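Local coordinates for Myo-inositol phosphohydrolase (Mitsuokella multacida, PDB 4WU3), which probably removes phosphate groups from inositol hexakisphosphate (phytate) and related inositol phosphates, being built from two repeats of the protein-tyrosine-phosphatase-like phytase family, at residues 355-363 / 382-392; 120-130 / 187-198. The protein carries 2 engineered substitutions. One frame throughout, in Å; residues are numbered along the deposited sequence.

Contact 1: 355-363 / 382-392; sequences NFRTMNSAF and RKGLDTLYMSG
M359 drives its side chain against L385 and L388 of the short helix 385-388 and M390 of the strand after it, and here the packing is close. Its CG, 3.3 Å from M390 O, lies beside that backbone, while SD touches the methyl of M390 (SD to CE 3.5 Å) and meets L385 CD2 from another direction, the leucine crossing the methionine at about a right angle. Bends at chi2 (-59°) and chi3 (95°) curl the thioether back over M390. L388 CD2 rests against CG, and Q571 and L574 lie around the same cluster.

Next to this apolar core the backbones pair as antiparallel strands. R357 and G392 exchange two hydrogen bonds, and R357 lays one face of its guanidinium over G392 CA, where the lack of a side chain leaves room for it; its NH1 turns back to N355 O (2.8 Å) and also reaches G543 O. Strand 357-358 is thereby the edge of the five-stranded mixed sheet of a PTP-like phosphatase domain, whose next strands are 390-393 and 535-539. From T358 to S361 the chain folds into a type I turn.

The far side of that turn is looser and more polar. R382 NH1 is shared by two carbonyls, S361 O in its plane at 2.8 Å and M359 O at 3.0 Å, the latter approached from above the carbonyl plane. Held so, the guanidinium lies nearly flat on F363, planes 22° apart, with NH2 over the ring's rim. At the solvent-exposed N360, a single water joins ND2 to D386 O, and Q411 takes a further bond from the same amide.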
loop_
_atom_site.group_PDB
_atom_site.type_symbol
_atom_site.label_atom_id
_atom_site.label_comp_id
_atom_site.label_asym_id
_atom_site.label_seq_id
_atom_site.Cartn_x
_atom_site.Cartn_y
_atom_site.Cartn_z
ATOM N N ASN A 355 -10.758 28.664 -32.503
ATOM C CA ASN A 355 -11.822 29.079 -31.577
ATOM C C ASN A 355 -11.981 30.594 -31.449
ATOM O O ASN A 355 -12.307 31.110 -30.361
ATOM C CB ASN A 355 -11.589 28.464 -30.190
ATOM C CG ASN A 355 -11.654 26.952 -30.209
ATOM O OD1 ASN A 355 -12.425 26.366 -30.965
ATOM N ND2 ASN A 355 -10.850 26.312 -29.374
ATOM N N PHE A 356 -11.763 31.296 -32.563
ATOM C CA PHE A 356 -11.856 32.750 -32.594
ATOM C C PHE A 356 -13.304 33.158 -32.683
ATOM O O PHE A 356 -14.053 32.570 -33.456
ATOM C CB PHE A 356 -11.121 33.331 -33.810
ATOM C CG PHE A 356 -11.276 34.832 -33.956
ATOM C CD1 PHE A 356 -10.486 35.696 -33.225
ATOM C CD2 PHE A 356 -12.222 35.374 -34.816
ATOM C CE1 PHE A 356 -10.628 37.071 -33.349
ATOM C CE2 PHE A 356 -12.352 36.744 -34.954
ATOM C CZ PHE A 356 -11.557 37.595 -34.212
ATOM N N ARG A 357 -13.698 34.164 -31.910
ATOM C CA ARG A 357 -15.051 34.709 -32.018
ATOM C C ARG A 357 -15.116 36.109 -31.464
ATOM O O ARG A 357 -14.302 36.485 -30.613
ATOM C CB ARG A 357 -16.068 33.825 -31.290
ATOM C CG ARG A 357 -15.906 33.769 -29.779
ATOM C CD ARG A 357 -14.905 32.714 -29.324
ATOM N NE ARG A 357 -15.063 32.410 -27.901
ATOM C CZ ARG A 357 -14.273 31.594 -27.214
ATOM N NH1 ARG A 357 -13.270 30.975 -27.774
ATOM N NH2 ARG A 357 -14.473 31.391 -25.942
ATOM N N THR A 358 -16.075 36.888 -31.958
ATOM C CA THR A 358 -16.409 38.170 -31.352
ATOM C C THR A 358 -17.863 38.090 -30.942
ATOM O O THR A 358 -18.561 37.149 -31.309
ATOM C CB THR A 358 -16.194 39.380 -32.302
ATOM O OG1 THR A 358 -17.237 39.439 -33.293
ATOM C CG2 THR A 358 -14.842 39.305 -32.989
ATOM N N MET A 359 -18.323 39.065 -30.174
ATOM C CA MET A 359 -19.703 39.065 -29.730
ATOM C C MET A 359 -20.648 39.435 -30.867
ATOM O O MET A 359 -21.873 39.429 -30.689
ATOM C CB MET A 359 -19.872 40.013 -28.551
ATOM C CG MET A 359 -19.057 39.591 -27.338
ATOM S SD MET A 359 -19.533 37.940 -26.789
ATOM C CE MET A 359 -18.343 36.889 -27.599
ATOM N N ASN A 360 -20.082 39.740 -32.037
ATOM C CA ASN A 360 -20.880 39.931 -33.253
ATOM C C ASN A 360 -20.927 38.678 -34.131
ATOM O O ASN A 360 -21.575 38.679 -35.179
ATOM C CB ASN A 360 -20.332 41.097 -34.088
ATOM C CG ASN A 360 -20.344 42.415 -33.339
ATOM O OD1 ASN A 360 -21.381 42.853 -32.841
ATOM N ND2 ASN A 360 -19.194 43.066 -33.273
ATOM N N SER A 361 -20.240 37.616 -33.711
ATOM C CA SER A 361 -20.122 36.400 -34.520
ATOM C C SER A 361 -21.434 35.629 -34.601
ATOM O O SER A 361 -22.344 35.854 -33.812
ATOM C CB SER A 361 -19.037 35.476 -33.952
ATOM O OG SER A 361 -17.741 36.017 -34.158
ATOM N N ALA A 362 -21.521 34.711 -35.560
ATOM C CA ALA A 362 -22.681 33.822 -35.668
ATOM C C ALA A 362 -22.600 32.698 -34.641
ATOM O O ALA A 362 -21.517 32.198 -34.331
ATOM C CB ALA A 362 -22.772 33.235 -37.068
ATOM N N PHE A 363 -23.750 32.306 -34.107
ATOM C CA PHE A 363 -23.818 31.112 -33.271
ATOM C C PHE A 363 -23.343 29.896 -34.064
ATOM O O PHE A 363 -23.501 29.832 -35.289
ATOM C CB PHE A 363 -25.247 30.875 -32.778
ATOM C CG PHE A 363 -25.694 31.837 -31.710
ATOM C CD1 PHE A 363 -24.776 32.603 -31.010
ATOM C CD2 PHE A 363 -27.031 31.943 -31.380
ATOM C CE1 PHE A 363 -25.195 33.471 -30.017
ATOM C CE2 PHE A 363 -27.450 32.809 -30.390
ATOM C CZ PHE A 363 -26.531 33.572 -29.708
ATOM N N ARG A 382 -29.559 37.832 -27.250
ATOM C CA ARG A 382 -28.305 38.414 -27.713
ATOM C C ARG A 382 -28.170 39.837 -27.210
ATOM O O ARG A 382 -27.388 40.639 -27.734
ATOM C CB ARG A 382 -28.229 38.416 -29.239
ATOM C CG ARG A 382 -27.862 37.081 -29.873
ATOM C CD ARG A 382 -27.414 37.251 -31.326
ATOM N NE ARG A 382 -26.025 37.714 -31.439
ATOM C CZ ARG A 382 -25.034 37.012 -31.993
ATOM N NH1 ARG A 382 -23.811 37.515 -32.039
ATOM N NH2 ARG A 382 -25.260 35.811 -32.515
ATOM N N LYS A 383 -28.916 40.150 -26.167
ATOM C CA LYS A 383 -28.934 41.502 -25.656
ATOM C C LYS A 383 -27.599 41.959 -25.055
ATOM O O LYS A 383 -27.020 41.315 -24.182
ATOM C CB LYS A 383 -30.048 41.635 -24.629
ATOM C CG LYS A 383 -30.073 42.988 -23.994
ATOM C CD LYS A 383 -29.241 42.988 -22.738
ATOM C CE LYS A 383 -29.073 44.423 -22.306
ATOM N NZ LYS A 383 -28.503 44.532 -20.948
ATOM N N GLY A 384 -27.122 43.103 -25.515
ATOM C CA GLY A 384 -25.895 43.661 -24.975
ATOM C C GLY A 384 -24.657 43.295 -25.789
ATOM O O GLY A 384 -23.618 43.956 -25.700
ATOM N N LEU A 385 -24.771 42.247 -26.592
ATOM C CA LEU A 385 -23.633 41.733 -27.344
ATOM C C LEU A 385 -23.067 42.763 -28.320
ATOM O O LEU A 385 -21.858 42.814 -28.558
ATOM C CB LEU A 385 -24.025 40.472 -28.105
ATOM C CG LEU A 385 -24.309 39.215 -27.282
ATOM C CD1 LEU A 385 -24.489 38.028 -28.212
ATOM C CD2 LEU A 385 -23.205 38.923 -26.283
ATOM N N ASP A 386 -23.942 43.592 -28.877
ATOM C CA ASP A 386 -23.514 44.590 -29.859
ATOM C C ASP A 386 -22.590 45.672 -29.264
ATOM O O ASP A 386 -21.884 46.364 -29.999
ATOM C CB ASP A 386 -24.740 45.235 -30.529
ATOM C CG ASP A 386 -25.702 45.844 -29.531
ATOM O OD1 ASP A 386 -26.369 45.076 -28.800
ATOM O OD2 ASP A 386 -25.796 47.089 -29.482
ATOM N N THR A 387 -22.601 45.830 -27.944
ATOM C CA THR A 387 -21.744 46.834 -27.300
ATOM C C THR A 387 -20.806 46.237 -26.233
ATOM O O THR A 387 -20.160 46.971 -25.482
ATOM C CB THR A 387 -22.580 47.973 -26.670
ATOM O OG1 THR A 387 -23.439 47.444 -25.657
ATOM C CG2 THR A 387 -23.432 48.670 -27.722
ATOM N N LEU A 388 -20.722 44.912 -26.174
ATOM C CA LEU A 388 -19.869 44.243 -25.185
ATOM C C LEU A 388 -18.372 44.369 -25.537
ATOM O O LEU A 388 -17.515 44.357 -24.661
ATOM C CB LEU A 388 -20.292 42.779 -25.041
ATOM C CG LEU A 388 -19.708 41.936 -23.895
ATOM C CD1 LEU A 388 -19.670 42.710 -22.592
ATOM C CD2 LEU A 388 -20.526 40.661 -23.720
ATOM N N TYR A 389 -18.077 44.525 -26.822
ATOM C CA TYR A 389 -16.719 44.699 -27.304
ATOM C C TYR A 389 -15.768 43.646 -26.734
ATOM O O TYR A 389 -14.809 43.950 -26.036
ATOM C CB TYR A 389 -16.215 46.112 -26.990
ATOM C CG TYR A 389 -17.082 47.220 -27.539
ATOM C CD1 TYR A 389 -17.650 47.133 -28.810
ATOM C CD2 TYR A 389 -17.312 48.369 -26.801
ATOM C CE1 TYR A 389 -18.441 48.152 -29.314
ATOM C CE2 TYR A 389 -18.099 49.395 -27.292
ATOM C CZ TYR A 389 -18.663 49.282 -28.551
ATOM O OH TYR A 389 -19.453 50.296 -29.041
ATOM N N MET A 390 -16.035 42.392 -27.051
ATOM C CA MET A 390 -15.234 41.310 -26.507
ATOM C C MET A 390 -15.035 40.229 -27.545
ATOM O O MET A 390 -15.926 39.951 -28.345
ATOM C CB MET A 390 -15.940 40.726 -25.286
ATOM C CG MET A 390 -15.266 39.516 -24.691
ATOM S SD MET A 390 -16.111 38.973 -23.200
ATOM C CE MET A 390 -17.622 38.328 -23.906
ATOM N N SER A 391 -13.855 39.619 -27.527
ATOM C CA SER A 391 -13.570 38.482 -28.377
ATOM C C SER A 391 -12.739 37.480 -27.594
ATOM O O SER A 391 -12.244 37.791 -26.503
ATOM C CB SER A 391 -12.839 38.938 -29.637
ATOM O OG SER A 391 -11.691 39.703 -29.312
ATOM N N GLY A 392 -12.616 36.268 -28.131
ATOM C CA GLY A 392 -11.769 35.240 -27.537
ATOM C C GLY A 392 -11.169 34.299 -28.576
ATOM O O GLY A 392 -11.633 34.230 -29.706
HETATM O O HOH W 1 -17.818 42.154 -29.750
HETATM O O HOH W 2 -19.706 45.779 -31.638
#

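Contact 2: 120-130 / 187-198; sequences DLRGESHGYLN and VNYNKVRTEEEM
Y128 turns its ring across the start of helix 195-201, and each step along it meets something different. CB lies 3.9 Å from R193 O, on the strand opposite. With CG anti to the carbonyl carbon (chi1 -68°), the ring then runs toward E195: CD1 and CE1 pass CA of E195, and E195 CB sits at the ring edge in its plane. The M198 methyl comes down over one face, offset toward the rim at CZ (CE to CZ 3.2 Å); SD stands farther off but nearer the ring normal, a Met-aromatic contact. At the tip, OH is still beside M198 CE (3.5 Å) and hydrogen-bonds with F97 O.

The backbones beneath form an antiparallel ladder, Y128 with R193 as the hydrogen-bonded pair and L129 with V192 as the non-hydrogen-bonded one. This makes 192-193 an edge strand of the four-stranded antiparallel sheet, and the chain leaves it directly into a helix whose first turn is closed by a capping box between T194 and E197. L129 CD2 sits squarely over the Y189 ring, 4.1 Å from its centroid, and also touches V192 CG2. N130 N continues the pairing by bonding K191 O (3.0 Å), and its OD1 accepts from N190 N. The N130 carbonyl takes R193 NH2 from above its plane at 3.1 Å; E99 forms a salt bridge with that NH2, and Q201 bonds NH1.

At the other end the carboxylates of D120 and E195 stack, planes 8° apart, with OD2 and OE1 only 3.4 Å from each other. H126 NE2 donates to the syn lone pair of D120 OD2, Y206 OH also bonds that oxygen, and H241 holds E195 OE2. A water bridges E195 OE1 to R122 NH1, whose charge, reaching E195 through it, would probably ease the repulsion.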
loop_
_atom_site.group_PDB
_atom_site.type_symbol
_atom_site.label_atom_id
_atom_site.label_comp_id
_atom_site.label_asym_id
_atom_site.label_seq_id
_atom_site.Cartn_x
_atom_site.Cartn_y
_atom_site.Cartn_z
ATOM N N ASP A 120 -7.865 18.761 13.684
ATOM C CA ASP A 120 -8.806 17.909 12.985
ATOM C C ASP A 120 -8.125 17.222 11.819
ATOM O O ASP A 120 -7.868 17.849 10.792
ATOM C CB ASP A 120 -9.955 18.785 12.475
ATOM C CG ASP A 120 -10.996 18.011 11.714
ATOM O OD1 ASP A 120 -10.853 16.781 11.598
ATOM O OD2 ASP A 120 -11.968 18.646 11.228
ATOM N N LEU A 121 -7.855 15.926 11.958
ATOM C CA LEU A 121 -7.041 15.215 10.973
ATOM C C LEU A 121 -7.871 14.576 9.858
ATOM O O LEU A 121 -7.366 13.788 9.070
ATOM C CB LEU A 121 -6.192 14.142 11.676
ATOM C CG LEU A 121 -5.296 14.644 12.802
ATOM C CD1 LEU A 121 -4.741 13.488 13.625
ATOM C CD2 LEU A 121 -4.178 15.528 12.247
ATOM N N ARG A 122 -9.145 14.918 9.777
ATOM C CA ARG A 122 -10.048 14.147 8.930
ATOM C C ARG A 122 -10.161 14.708 7.531
ATOM O O ARG A 122 -10.606 15.843 7.341
ATOM C CB ARG A 122 -11.443 14.078 9.546
ATOM C CG ARG A 122 -11.513 13.441 10.926
ATOM C CD ARG A 122 -12.941 13.491 11.452
ATOM N NE ARG A 122 -13.825 12.545 10.781
ATOM C CZ ARG A 122 -15.139 12.518 10.960
ATOM N NH1 ARG A 122 -15.708 13.401 11.772
ATOM N NH2 ARG A 122 -15.891 11.623 10.328
ATOM N N GLY A 123 -9.776 13.896 6.555
ATOM C CA GLY A 123 -9.921 14.255 5.145
ATOM C C GLY A 123 -11.325 14.028 4.626
ATOM O O GLY A 123 -11.766 14.715 3.720
ATOM N N GLU A 124 -12.029 13.070 5.215
ATOM C CA GLU A 124 -13.448 12.849 4.921
ATOM C C GLU A 124 -14.309 14.088 5.273
ATOM O O GLU A 124 -14.043 14.783 6.245
ATOM C CB GLU A 124 -13.962 11.579 5.642
ATOM C CG GLU A 124 -13.919 11.571 7.184
ATOM C CD GLU A 124 -12.582 11.086 7.758
ATOM O OE1 GLU A 124 -11.561 11.014 7.006
ATOM O OE2 GLU A 124 -12.537 10.778 8.976
ATOM N N SER A 125 -15.332 14.371 4.472
ATOM C CA SER A 125 -16.216 15.503 4.745
ATOM C C SER A 125 -17.103 15.249 5.957
ATOM O O SER A 125 -17.751 14.216 6.068
ATOM C CB SER A 125 -17.092 15.817 3.537
ATOM O OG SER A 125 -16.309 16.168 2.419
ATOM N N HIS A 126 -17.131 16.216 6.862
ATOM C CA HIS A 126 -17.881 16.080 8.096
ATOM C C HIS A 126 -18.349 17.427 8.593
ATOM O O HIS A 126 -17.909 18.478 8.124
ATOM C CB HIS A 126 -17.017 15.414 9.179
ATOM C CG HIS A 126 -15.770 16.167 9.503
ATOM N ND1 HIS A 126 -14.638 16.104 8.717
ATOM C CD2 HIS A 126 -15.474 17.006 10.525
ATOM C CE1 HIS A 126 -13.696 16.866 9.246
ATOM N NE2 HIS A 126 -14.176 17.420 10.346
ATOM N N GLY A 127 -19.240 17.382 9.566
ATOM C CA GLY A 127 -19.751 18.596 10.169
ATOM C C GLY A 127 -20.719 18.291 11.296
ATOM O O GLY A 127 -20.710 17.184 11.853
ATOM N N TYR A 128 -21.551 19.281 11.626
ATOM C CA TYR A 128 -22.452 19.189 12.766
ATOM C C TYR A 128 -23.874 19.615 12.394
ATOM O O TYR A 128 -24.071 20.594 11.660
ATOM C CB TYR A 128 -21.909 20.017 13.936
ATOM C CG TYR A 128 -20.640 19.424 14.528
ATOM C CD1 TYR A 128 -19.393 19.726 13.994
ATOM C CD2 TYR A 128 -20.696 18.536 15.597
ATOM C CE1 TYR A 128 -18.247 19.164 14.514
ATOM C CE2 TYR A 128 -19.555 17.969 16.122
ATOM C CZ TYR A 128 -18.328 18.284 15.573
ATOM O OH TYR A 128 -17.167 17.712 16.083
ATOM N N LEU A 129 -24.844 18.827 12.866
ATOM C CA LEU A 129 -26.257 19.194 12.852
ATOM C C LEU A 129 -26.698 19.367 14.293
ATOM O O LEU A 129 -26.825 18.389 15.031
ATOM C CB LEU A 129 -27.100 18.106 12.199
ATOM C CG LEU A 129 -26.730 17.750 10.764
ATOM C CD1 LEU A 129 -27.664 16.668 10.251
ATOM C CD2 LEU A 129 -26.803 18.984 9.877
ATOM N N ASN A 130 -26.936 20.613 14.689
ATOM C CA ASN A 130 -26.933 20.979 16.106
ATOM C C ASN A 130 -25.637 20.449 16.728
ATOM O O ASN A 130 -24.554 20.773 16.244
ATOM C CB ASN A 130 -28.194 20.473 16.811
ATOM C CG ASN A 130 -29.423 21.293 16.452
ATOM O OD1 ASN A 130 -29.358 22.193 15.602
ATOM N ND2 ASN A 130 -30.551 20.989 17.091
ATOM N N VAL A 187 -33.021 13.007 12.308
ATOM C CA VAL A 187 -32.293 13.954 13.129
ATOM C C VAL A 187 -32.917 15.332 12.954
ATOM O O VAL A 187 -33.096 15.800 11.821
ATOM C CB VAL A 187 -30.825 14.008 12.697
ATOM C CG1 VAL A 187 -30.065 15.041 13.505
ATOM C CG2 VAL A 187 -30.192 12.636 12.844
ATOM N N ASN A 188 -33.271 15.967 14.066
ATOM C CA ASN A 188 -33.855 17.299 14.020
ATOM C C ASN A 188 -32.771 18.305 14.327
ATOM O O ASN A 188 -31.941 18.070 15.186
ATOM C CB ASN A 188 -34.981 17.451 15.039
ATOM C CG ASN A 188 -36.134 16.520 14.775
ATOM O OD1 ASN A 188 -36.206 15.438 15.324
ATOM N ND2 ASN A 188 -37.026 16.927 13.923
ATOM N N TYR A 189 -32.784 19.425 13.618
ATOM C CA TYR A 189 -31.744 20.419 13.769
ATOM C C TYR A 189 -32.231 21.758 13.240
ATOM O O TYR A 189 -33.117 21.821 12.390
ATOM C CB TYR A 189 -30.483 19.983 13.000
ATOM C CG TYR A 189 -30.666 19.838 11.500
ATOM C CD1 TYR A 189 -31.160 18.654 10.943
ATOM C CD2 TYR A 189 -30.327 20.873 10.630
ATOM C CE1 TYR A 189 -31.319 18.518 9.567
ATOM C CE2 TYR A 189 -30.486 20.746 9.263
ATOM C CZ TYR A 189 -30.980 19.572 8.733
ATOM O OH TYR A 189 -31.134 19.447 7.366
ATOM N N ASN A 190 -31.641 22.828 13.739
ATOM C CA ASN A 190 -31.859 24.140 13.156
ATOM C C ASN A 190 -30.531 24.866 12.977
ATOM O O ASN A 190 -30.493 26.079 12.800
ATOM C CB ASN A 190 -32.810 24.954 14.024
ATOM C CG ASN A 190 -32.299 25.125 15.429
ATOM O OD1 ASN A 190 -31.086 25.119 15.666
ATOM N ND2 ASN A 190 -33.218 25.281 16.375
ATOM N N LYS A 191 -29.451 24.091 13.014
ATOM C CA LYS A 191 -28.098 24.589 12.810
ATOM C C LYS A 191 -27.258 23.609 12.016
ATOM O O LYS A 191 -27.255 22.425 12.309
ATOM C CB LYS A 191 -27.415 24.751 14.151
ATOM C CG LYS A 191 -27.390 26.156 14.664
ATOM C CD LYS A 191 -26.538 26.240 15.921
ATOM C CE LYS A 191 -27.362 26.090 17.183
ATOM N NZ LYS A 191 -26.475 26.192 18.372
ATOM N N VAL A 192 -26.513 24.113 11.046
ATOM C CA VAL A 192 -25.553 23.300 10.304
ATOM C C VAL A 192 -24.199 24.012 10.355
ATOM O O VAL A 192 -24.103 25.188 10.018
ATOM C CB VAL A 192 -25.997 23.101 8.845
ATOM C CG1 VAL A 192 -25.086 22.103 8.138
ATOM C CG2 VAL A 192 -27.451 22.634 8.779
ATOM N N ARG A 193 -23.165 23.311 10.803
ATOM C CA ARG A 193 -21.860 23.927 11.005
ATOM C C ARG A 193 -20.739 23.002 10.556
ATOM O O ARG A 193 -20.853 21.783 10.656
ATOM C CB ARG A 193 -21.655 24.290 12.484
ATOM C CG ARG A 193 -22.556 25.414 12.985
ATOM C CD ARG A 193 -22.434 25.661 14.479
ATOM N NE ARG A 193 -22.922 24.544 15.277
ATOM C CZ ARG A 193 -22.870 24.498 16.606
ATOM N NH1 ARG A 193 -22.355 25.514 17.282
ATOM N NH2 ARG A 193 -23.337 23.441 17.261
ATOM N N THR A 194 -19.665 23.596 10.038
ATOM C CA THR A 194 -18.385 22.907 9.913
ATOM C C THR A 194 -17.821 22.743 11.309
ATOM O O THR A 194 -18.277 23.405 12.240
ATOM C CB THR A 194 -17.363 23.732 9.123
ATOM O OG1 THR A 194 -17.134 24.982 9.792
ATOM C CG2 THR A 194 -17.851 23.983 7.712
ATOM N N GLU A 195 -16.819 21.889 11.467
ATOM C CA GLU A 195 -16.215 21.695 12.786
ATOM C C GLU A 195 -15.579 22.989 13.261
ATOM O O GLU A 195 -15.610 23.321 14.451
ATOM C CB GLU A 195 -15.166 20.576 12.759
ATOM C CG GLU A 195 -14.591 20.245 14.130
ATOM C CD GLU A 195 -13.796 18.954 14.140
ATOM O OE1 GLU A 195 -14.274 17.936 13.586
ATOM O OE2 GLU A 195 -12.694 18.951 14.709
ATOM N N GLU A 196 -15.003 23.720 12.321
ATOM C CA GLU A 196 -14.327 24.970 12.640
ATOM C C GLU A 196 -15.302 25.945 13.277
ATOM O O GLU A 196 -15.002 26.563 14.297
ATOM C CB GLU A 196 -13.734 25.592 11.374
ATOM C CG GLU A 196 -13.148 26.970 11.594
ATOM C CD GLU A 196 -12.680 27.606 10.308
ATOM O OE1 GLU A 196 -13.336 27.420 9.259
ATOM O OE2 GLU A 196 -11.644 28.290 10.347
ATOM N N GLU A 197 -16.470 26.085 12.658
ATOM C CA GLU A 197 -17.481 26.996 13.179
ATOM C C GLU A 197 -17.881 26.588 14.586
ATOM O O GLU A 197 -17.961 27.429 15.469
ATOM C CB GLU A 197 -18.703 27.046 12.258
ATOM C CG GLU A 197 -18.452 27.826 10.974
ATOM C CD GLU A 197 -19.571 27.684 9.956
ATOM O OE1 GLU A 197 -20.266 26.635 9.938
ATOM O OE2 GLU A 197 -19.736 28.624 9.149
ATOM N N MET A 198 -18.102 25.294 14.797
ATOM C CA MET A 198 -18.570 24.818 16.094
ATOM C C MET A 198 -17.490 25.046 17.137
ATOM O O MET A 198 -17.766 25.500 18.241
ATOM C CB MET A 198 -18.949 23.342 16.006
ATOM C CG MET A 198 -19.775 22.824 17.172
ATOM S SD MET A 198 -18.710 22.189 18.458
ATOM C CE MET A 198 -18.070 20.703 17.688
HETATM O O HOH W 3 -15.546 15.327 13.448
HETATM O O HOH W 4 -16.194 20.185 9.177
HETATM O O HOH W 5 -24.359 22.620 14.111
#

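Contacts 1 and 2 lie in different PTP-like repeats, their centres 45 Å apart and their nearest atoms about 32 Å apart, so neither touches the other. Contact 2 closes earlier in the chain; it pairs 126-129 with 192-193 in the four-stranded sheet and sets the start of helix 195-201 against strand 116-122 of the mixed sheet in its repeat. Contact 1 sits at the edge of the equivalent mixed sheet in the later one. Contact 1 comes near a bound inositol tetrakisphosphate: the N355 side chain is about 7 Å from it, and N355 and R357 bond the carbonyls of A542 and G543, which belong to the ligand pocket.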